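Local coordinates for protein acetylxylan esterase / glucomannan deacetylase (Cellvibrio japonicus, PDB 2W9X) that removes acetyl groups from acetylated xylan and, with a strong preference, from acetylated glucomannan during the breakdown of plant cell walls, at residues B[269-274]-B[304-308]; B[241-246]-B[291-295]; B[196-202]-B[213-218]. All coordinates share one frame; numbering follows the deposited sequence.

Contact 1. Residues B[269-274]-B[304-308]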
loop_
_atom_site.group_PDB
_atom_site.type_symbol
_atom_site.label_atom_id
_atom_site.label_comp_id
_atom_site.label_asym_id
_atom_site.label_seq_id
_atom_site.Cartn_x
_atom_site.Cartn_y
_atom_site.Cartn_z
ATOM N N TYR B 269 -5.606 -20.033 -2.340
ATOM C CA TYR B 269 -5.040 -18.879 -3.018
ATOM C C TYR B 269 -4.330 -17.973 -2.015
ATOM O O TYR B 269 -3.193 -17.560 -2.248
ATOM C CB TYR B 269 -6.141 -18.087 -3.757
ATOM C CG TYR B 269 -5.702 -16.765 -4.384
ATOM C CD1 TYR B 269 -5.269 -16.708 -5.714
ATOM C CD2 TYR B 269 -5.759 -15.564 -3.661
ATOM C CE1 TYR B 269 -4.883 -15.488 -6.306
ATOM C CE2 TYR B 269 -5.377 -14.363 -4.240
ATOM C CZ TYR B 269 -4.945 -14.332 -5.560
ATOM O OH TYR B 269 -4.559 -13.150 -6.108
ATOM N N VAL B 270 -4.998 -17.653 -0.912
ATOM C CA VAL B 270 -4.429 -16.694 0.041
ATOM C C VAL B 270 -3.126 -17.250 0.657
ATOM O O VAL B 270 -2.109 -16.538 0.700
ATOM C CB VAL B 270 -5.453 -16.199 1.128
ATOM C CG1 VAL B 270 -4.748 -15.424 2.234
ATOM C CG2 VAL B 270 -6.546 -15.322 0.509
ATOM N N ALA B 271 -3.155 -18.515 1.096
ATOM C CA ALA B 271 -2.007 -19.146 1.756
ATOM C C ALA B 271 -0.777 -19.182 0.845
ATOM O O ALA B 271 0.324 -18.862 1.267
ATOM C CB ALA B 271 -2.358 -20.564 2.242
ATOM N N ASN B 272 -0.971 -19.581 -0.404
ATOM C CA ASN B 272 0.139 -19.672 -1.334
ATOM C C ASN B 272 0.697 -18.344 -1.801
ATOM O O ASN B 272 1.908 -18.210 -1.993
ATOM C CB ASN B 272 -0.246 -20.540 -2.518
ATOM C CG ASN B 272 -0.068 -21.986 -2.206
ATOM O OD1 ASN B 272 1.039 -22.502 -2.307
ATOM N ND2 ASN B 272 -1.135 -22.638 -1.752
ATOM N N TYR B 273 -0.178 -17.365 -1.976
ATOM C CA TYR B 273 0.269 -16.019 -2.327
ATOM C C TYR B 273 1.127 -15.466 -1.183
ATOM O O TYR B 273 2.206 -14.929 -1.423
ATOM C CB TYR B 273 -0.928 -15.105 -2.587
ATOM C CG TYR B 273 -0.673 -13.943 -3.529
ATOM C CD1 TYR B 273 -1.722 -13.393 -4.271
ATOM C CD2 TYR B 273 0.608 -13.383 -3.678
ATOM C CE1 TYR B 273 -1.521 -12.309 -5.127
ATOM C CE2 TYR B 273 0.829 -12.304 -4.545
ATOM C CZ TYR B 273 -0.241 -11.774 -5.259
ATOM O OH TYR B 273 -0.041 -10.717 -6.112
ATOM N N VAL B 274 0.649 -15.614 0.058
ATOM C CA VAL B 274 1.419 -15.163 1.228
ATOM C C VAL B 274 2.758 -15.891 1.265
ATOM O O VAL B 274 3.814 -15.268 1.448
ATOM C CB VAL B 274 0.635 -15.335 2.570
ATOM C CG1 VAL B 274 1.533 -15.077 3.794
ATOM C CG2 VAL B 274 -0.583 -14.395 2.599
ATOM N N GLN B 304 -9.556 -10.991 -2.296
ATOM C CA GLN B 304 -8.615 -12.010 -1.820
ATOM C C GLN B 304 -7.232 -11.425 -1.663
ATOM O O GLN B 304 -6.520 -11.768 -0.725
ATOM C CB GLN B 304 -8.549 -13.243 -2.728
ATOM C CG GLN B 304 -9.906 -13.887 -3.062
ATOM C CD GLN B 304 -10.859 -13.950 -1.880
ATOM O OE1 GLN B 304 -10.517 -14.476 -0.821
ATOM N NE2 GLN B 304 -12.057 -13.401 -2.056
ATOM N N VAL B 305 -6.855 -10.550 -2.590
ATOM C CA VAL B 305 -5.589 -9.839 -2.494
ATOM C C VAL B 305 -5.540 -8.937 -1.240
ATOM O O VAL B 305 -4.480 -8.826 -0.607
ATOM C CB VAL B 305 -5.253 -9.108 -3.823
ATOM C CG1 VAL B 305 -3.989 -8.277 -3.711
ATOM C CG2 VAL B 305 -5.097 -10.153 -4.948
ATOM N N GLY B 306 -6.674 -8.325 -0.874
ATOM C CA GLY B 306 -6.749 -7.546 0.376
ATOM C C GLY B 306 -6.408 -8.391 1.602
ATOM O O GLY B 306 -5.726 -7.922 2.542
ATOM N N LYS B 307 -6.858 -9.649 1.580
ATOM C CA LYS B 307 -6.600 -10.606 2.669
ATOM C C LYS B 307 -5.119 -11.001 2.696
ATOM O O LYS B 307 -4.536 -11.163 3.774
ATOM C CB LYS B 307 -7.436 -11.873 2.501
ATOM C CG LYS B 307 -8.966 -11.728 2.598
ATOM C CD LYS B 307 -9.598 -13.121 2.348
ATOM C CE LYS B 307 -11.107 -13.088 2.098
ATOM N NZ LYS B 307 -11.628 -14.471 1.752
ATOM N N VAL B 308 -4.532 -11.172 1.504
ATOM C CA VAL B 308 -3.100 -11.463 1.351
ATOM C C VAL B 308 -2.234 -10.338 1.936
ATOM O O VAL B 308 -1.327 -10.588 2.735
ATOM C CB VAL B 308 -2.718 -11.733 -0.132
ATOM C CG1 VAL B 308 -1.197 -11.895 -0.314
ATOM C CG2 VAL B 308 -3.410 -12.996 -0.626
#

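Contact 2. Residues B[241-246]-B[291-295]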
loop_
_atom_site.group_PDB
_atom_site.type_symbol
_atom_site.label_atom_id
_atom_site.label_comp_id
_atom_site.label_asym_id
_atom_site.label_seq_id
_atom_site.Cartn_x
_atom_site.Cartn_y
_atom_site.Cartn_z
ATOM N N VAL B 241 6.408 -6.322 -8.787
ATOM C CA VAL B 241 4.994 -6.111 -9.070
ATOM C C VAL B 241 4.400 -7.446 -9.492
ATOM O O VAL B 241 4.804 -8.032 -10.507
ATOM C CB VAL B 241 4.778 -5.037 -10.174
ATOM C CG1 VAL B 241 3.267 -4.806 -10.449
ATOM C CG2 VAL B 241 5.461 -3.733 -9.775
ATOM N N ILE B 242 3.453 -7.926 -8.702
ATOM C CA ILE B 242 2.833 -9.219 -8.957
ATOM C C ILE B 242 1.370 -8.984 -9.320
ATOM O O ILE B 242 0.628 -8.373 -8.565
ATOM C CB ILE B 242 2.943 -10.188 -7.744
ATOM C CG1 ILE B 242 4.387 -10.224 -7.220
ATOM C CG2 ILE B 242 2.422 -11.604 -8.157
ATOM C CD1 ILE B 242 4.592 -10.995 -5.879
ATOM N N GLY B 243 0.964 -9.469 -10.481
ATOM C CA GLY B 243 -0.442 -9.368 -10.906
ATOM C C GLY B 243 -0.929 -10.775 -11.206
ATOM O O GLY B 243 -0.735 -11.258 -12.316
ATOM N N LEU B 244 -1.552 -11.430 -10.220
ATOM C CA LEU B 244 -2.028 -12.808 -10.373
ATOM C C LEU B 244 -3.322 -12.994 -9.578
ATOM O O LEU B 244 -3.462 -12.450 -8.473
ATOM C CB LEU B 244 -0.945 -13.812 -9.882
ATOM C CG LEU B 244 0.334 -14.021 -10.723
ATOM C CD1 LEU B 244 1.419 -14.862 -9.970
ATOM C CD2 LEU B 244 -0.019 -14.689 -12.063
ATOM N N GLY B 245 -4.251 -13.776 -10.113
ATOM C CA GLY B 245 -5.541 -13.984 -9.463
ATOM C C GLY B 245 -6.730 -13.921 -10.418
ATOM O O GLY B 245 -7.793 -14.468 -10.118
ATOM N N THR B 246 -6.572 -13.233 -11.554
ATOM C CA THR B 246 -7.627 -13.230 -12.579
ATOM C C THR B 246 -7.911 -14.673 -13.027
ATOM O O THR B 246 -9.061 -15.095 -13.107
ATOM C CB THR B 246 -7.293 -12.306 -13.776
ATOM O OG1 THR B 246 -7.424 -10.938 -13.357
ATOM C CG2 THR B 246 -8.274 -12.556 -14.959
ATOM N N LEU B 291 0.991 -5.567 -5.151
ATOM C CA LEU B 291 0.079 -6.600 -5.617
ATOM C C LEU B 291 -1.032 -5.924 -6.396
ATOM O O LEU B 291 -1.803 -5.145 -5.836
ATOM C CB LEU B 291 -0.456 -7.422 -4.433
ATOM C CG LEU B 291 0.610 -7.928 -3.446
ATOM C CD1 LEU B 291 0.017 -9.030 -2.544
ATOM C CD2 LEU B 291 1.901 -8.452 -4.144
ATOM N N MET B 292 -1.064 -6.190 -7.695
ATOM C CA MET B 292 -1.842 -5.400 -8.649
ATOM C C MET B 292 -2.928 -6.248 -9.316
ATOM O O MET B 292 -2.623 -7.286 -9.891
ATOM C CB MET B 292 -0.866 -4.835 -9.691
ATOM C CG MET B 292 -1.490 -4.018 -10.801
ATOM S SD MET B 292 -0.145 -3.212 -11.677
ATOM C CE MET B 292 -1.089 -2.407 -12.963
ATOM N N ASN B 293 -4.196 -5.833 -9.205
ATOM C CA ASN B 293 -5.310 -6.585 -9.783
ATOM C C ASN B 293 -6.432 -5.685 -10.306
ATOM O O ASN B 293 -6.462 -4.483 -10.049
ATOM C CB ASN B 293 -5.901 -7.649 -8.819
ATOM C CG ASN B 293 -4.885 -8.704 -8.400
ATOM O OD1 ASN B 293 -4.831 -9.822 -8.967
ATOM N ND2 ASN B 293 -4.086 -8.372 -7.388
ATOM N N SER B 294 -7.343 -6.294 -11.057
ATOM C CA SER B 294 -8.476 -5.594 -11.674
ATOM C C SER B 294 -9.604 -5.431 -10.667
ATOM O O SER B 294 -9.598 -6.067 -9.575
ATOM C CB SER B 294 -9.017 -6.421 -12.838
ATOM O OG SER B 294 -9.707 -7.548 -12.301
ATOM N N ASP B 295 -10.578 -4.604 -11.059
ATOM C CA ASP B 295 -11.822 -4.437 -10.333
ATOM C C ASP B 295 -12.891 -5.388 -10.901
ATOM O O ASP B 295 -14.078 -5.129 -10.786
ATOM C CB ASP B 295 -12.296 -2.974 -10.429
ATOM C CG ASP B 295 -12.587 -2.512 -11.894
ATOM O OD1 ASP B 295 -12.303 -3.239 -12.862
ATOM O OD2 ASP B 295 -13.079 -1.384 -12.061
HETATM O O HOH W 1 -9.738 -9.665 -14.017
HETATM O O HOH W 2 -6.362 -9.098 -11.788
#

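Contact 3. Residues B[196-202]-B[213-218]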
loop_
_atom_site.group_PDB
_atom_site.type_symbol
_atom_site.label_atom_id
_atom_site.label_comp_id
_atom_site.label_asym_id
_atom_site.label_seq_id
_atom_site.Cartn_x
_atom_site.Cartn_y
_atom_site.Cartn_z
ATOM N N ALA B 196 6.220 -13.639 -16.542
ATOM C CA ALA B 196 4.794 -13.819 -16.685
ATOM C C ALA B 196 4.524 -14.882 -17.739
ATOM O O ALA B 196 5.312 -15.066 -18.645
ATOM C CB ALA B 196 4.136 -12.493 -17.096
ATOM N N SER B 197 3.379 -15.545 -17.632
ATOM C CA SER B 197 2.990 -16.558 -18.593
ATOM C C SER B 197 1.481 -16.547 -18.648
ATOM O O SER B 197 0.840 -16.508 -17.603
ATOM C CB SER B 197 3.500 -17.937 -18.129
ATOM O OG SER B 197 3.319 -18.906 -19.142
ATOM N N SER B 198 0.924 -16.553 -19.859
ATOM C CA SER B 198 -0.512 -16.377 -20.063
ATOM C C SER B 198 -1.355 -17.539 -19.548
ATOM O O SER B 198 -1.023 -18.694 -19.777
ATOM C CB SER B 198 -0.832 -16.146 -21.551
ATOM O OG SER B 198 -0.268 -14.940 -22.024
ATOM N N GLY B 199 -2.459 -17.214 -18.875
ATOM C CA GLY B 199 -3.402 -18.226 -18.394
ATOM C C GLY B 199 -3.159 -18.704 -16.969
ATOM O O GLY B 199 -3.986 -19.431 -16.403
ATOM N N PHE B 200 -2.049 -18.279 -16.367
ATOM C CA PHE B 200 -1.622 -18.872 -15.086
ATOM C C PHE B 200 -2.064 -18.043 -13.870
ATOM O O PHE B 200 -2.231 -16.820 -13.956
ATOM C CB PHE B 200 -0.103 -19.164 -15.056
ATOM C CG PHE B 200 0.311 -20.361 -15.898
ATOM C CD1 PHE B 200 0.252 -21.653 -15.378
ATOM C CD2 PHE B 200 0.755 -20.184 -17.226
ATOM C CE1 PHE B 200 0.621 -22.767 -16.158
ATOM C CE2 PHE B 200 1.123 -21.272 -18.013
ATOM C CZ PHE B 200 1.064 -22.575 -17.477
ATOM N N GLY B 201 -2.264 -18.731 -12.746
ATOM C CA GLY B 201 -2.679 -18.086 -11.498
ATOM C C GLY B 201 -1.751 -18.427 -10.339
ATOM O O GLY B 201 -0.735 -19.088 -10.529
ATOM N N ILE B 202 -2.096 -17.949 -9.145
ATOM C CA ILE B 202 -1.419 -18.361 -7.885
ATOM C C ILE B 202 -1.502 -19.869 -7.623
ATOM O O ILE B 202 -0.477 -20.518 -7.354
ATOM C CB ILE B 202 -1.987 -17.571 -6.656
ATOM C CG1 ILE B 202 -1.657 -16.079 -6.778
ATOM C CG2 ILE B 202 -1.520 -18.164 -5.302
ATOM C CD1 ILE B 202 -0.180 -15.735 -6.783
ATOM N N LYS B 213 0.022 -27.500 -12.507
ATOM C CA LYS B 213 0.864 -26.317 -12.560
ATOM C C LYS B 213 0.161 -25.061 -12.022
ATOM O O LYS B 213 -1.053 -25.058 -11.783
ATOM C CB LYS B 213 1.269 -26.033 -14.016
ATOM C CG LYS B 213 2.194 -27.056 -14.630
ATOM C CD LYS B 213 2.447 -26.766 -16.089
ATOM C CE LYS B 213 3.373 -27.826 -16.669
ATOM N NZ LYS B 213 3.468 -27.685 -18.144
ATOM N N SER B 214 0.966 -24.012 -11.849
ATOM C CA SER B 214 0.534 -22.644 -11.577
ATOM C C SER B 214 1.704 -21.743 -11.996
ATOM O O SER B 214 2.774 -22.237 -12.357
ATOM C CB SER B 214 0.241 -22.460 -10.083
ATOM O OG SER B 214 1.438 -22.613 -9.343
ATOM N N LEU B 215 1.525 -20.432 -11.933
ATOM C CA LEU B 215 2.647 -19.519 -12.178
ATOM C C LEU B 215 3.773 -19.789 -11.184
ATOM O O LEU B 215 4.947 -19.800 -11.553
ATOM C CB LEU B 215 2.207 -18.045 -12.102
ATOM C CG LEU B 215 3.063 -16.985 -12.804
ATOM C CD1 LEU B 215 4.364 -16.644 -12.070
ATOM C CD2 LEU B 215 3.378 -17.407 -14.263
ATOM N N LEU B 216 3.395 -20.003 -9.926
ATOM C CA LEU B 216 4.326 -20.265 -8.834
ATOM C C LEU B 216 5.263 -21.476 -9.088
ATOM O O LEU B 216 6.429 -21.431 -8.714
ATOM C CB LEU B 216 3.554 -20.413 -7.501
ATOM C CG LEU B 216 3.238 -19.099 -6.739
ATOM C CD1 LEU B 216 3.110 -17.919 -7.593
ATOM C CD2 LEU B 216 2.058 -19.199 -5.781
ATOM N N SER B 217 4.760 -22.520 -9.740
ATOM C CA SER B 217 5.574 -23.719 -10.004
ATOM C C SER B 217 6.516 -23.511 -11.193
ATOM O O SER B 217 7.557 -24.140 -11.279
ATOM C CB SER B 217 4.692 -24.961 -10.211
ATOM O OG SER B 217 3.963 -24.851 -11.418
ATOM N N LEU B 218 6.145 -22.599 -12.090
ATOM C CA LEU B 218 6.969 -22.244 -13.238
ATOM C C LEU B 218 8.046 -21.261 -12.835
ATOM O O LEU B 218 9.132 -21.242 -13.413
ATOM C CB LEU B 218 6.112 -21.592 -14.322
ATOM C CG LEU B 218 5.028 -22.457 -14.979
ATOM C CD1 LEU B 218 4.060 -21.542 -15.705
ATOM C CD2 LEU B 218 5.641 -23.451 -15.937
HETATM O O HOH W 3 0.704 -22.639 -6.363
#

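Contact 1. Residues B[269-274]-B[304-308]
V308 enters helix 262-283 as a knob, its side chain seated in a hole made by Y269, V270, Y273 and V274. Its CG1, anti to the backbone N (chi1 174°), lies over one face of the Y273 ring, 4.3 Å from the centroid, in a CH-pi contact, and also meets V274 CG2. CG2 fills the side toward Y273 and V270, 3.8 Å from Y273 CB and 4.0 Å from V270 CG1. Y269 points across to helix 300-314: V305 CG2 stands at the edge of its ring, 3.3 Å from Y269 OH, while Q304 CB approaches Y269 CE2 obliquely. That hydroxyl is hydrogen-bonded to L244 O, anchoring the far end of the ring. On the outer flank, Q304 bends at chi2 and K307 stays extended, so that K307 NZ donates a 2.8 Å hydrogen bond to Q304 OE1, on a lone pair in the carbonyl plane; the aliphatic part of K307 lies against V270 CG2. The segment axes approach to 9.2 Å, inclined by 46° and running broadly the same way. Y273, V305 and V308 all rest on L291, as befits neighbouring helices covering one face of the parallel sheet in an SGNH-type alpha/beta/alpha fold.

Contact 2. Residues B[241-246]-B[291-295]
T246 OG1 is gripped by two waters that tie it to the neighbouring strand end. One water lies 2.6 Å from T246 OG1 and accepts from S294 N; the other lies 2.7 Å from T246 OG1 and equally near S294 OG. The two side chains meet through water, T246 OG1 and S294 OG being 4.2 Å apart, and S294 OG has a further partner in Q296 N. Deeper in the sheet the link becomes direct. M292 N donates to I242 O over 2.9 Å with an almost straight N-H...O angle of 174°, and L291 CA-H leans on the same carbonyl. Beyond it, G243 CA comes to 3.2 Å from M292 O, a CA-H...O contact where segment 241-246 begins to diverge from segment 291-295. Side chains sort onto the two faces of this parallel pair. I242 and L291 lie side by side and point the same way, I242 CD1 against L291 CD2, beneath Y273 of helix 262-283. On the other face M292 runs extended from a CG anti to the backbone N (chi1 178°), which carries SD past V241 CG1 at 4.0 Å. G245 then takes the N-cap position of helix 246-249, whose N247 probably stabilises the transition state, as in related enzymes. The chemistry grades from a direct backbone bond flanked by apolar side chains to a water-mediated join between the first turn of helix 246-249 and the C-terminal end of strand 288-294, consistent with a hydrated border beside the catalytic centre, where T246 lies near H336.

Contact 3. Residues B[196-202]-B[213-218]
F200 offers one ring face to L218 of the short helix 215-218, and this is the tight part of the contact. L218 CD1 stands 3.5 Å from the ring centroid and only 7° off the normal, a CH-pi contact centred on the ring, with the two side chains crossing at about a right angle. F200 CG is anti to the carbonyl carbon (chi1 -74°), which sets the ring under L218 CD1 and brings F200 CD1 against S214 C. F200 CB meets L215 CB at 3.9 Å. Next to it L215 N donates to G201 O over 3.0 Å, pinning the loop to the first turn of the helix, while L215 CD2 packs on S197 CB. The loop, which follows strand 191-196 in this SGNH-type esterase, probably supplies part of the oxyanion hole: a type II turn from S197 to F200 carries G199, which probably stabilises the transition state and whose N makes a weak hydrogen bond to OG of S151, the probable nucleophile. A glycerol bound at G199 O and close to F200 is consistent with an accessible pocket here. At the helix start, S214 OG caps S217 N through a weak bond, and S217 OG returns a bond to S214 O. Packing resumes at I202, where CG2 touches L216 CD2 at 3.8 Å, and L216 in turn rests on F276 of helix 262-283. Beside this second patch the join is wetter: a water donates to I202 O over 2.6 Å and lies 3.1 Å from S214 OG. The loosest margin is K213, whose CB lies 4.0 Å from F200 CE1, at the ring edge, before the extended chain leads its amine away from the loop on the exposed side.

How the contacts relate
From the N terminus, contact 3 comes first, closing a short loop between strand 191-196 and helix 215-218. Strand 239-243 then opens contact 2, and helix 262-283 opens contact 1 before strand 288-294 returns to complete contact 2; helix 300-314 completes contact 1 last. Contacts 1 and 2 therefore cross in sequence, interleaving two adjacent parallel strands with two helices on one face of their sheet, whereas contact 3 precedes both in series. The three meet in space around L244 and I202: L244 packs on F200, I202 and L215, and I202 reaches Y269, thereby tying the loop bearing G199 to the strand ends and the helix layer.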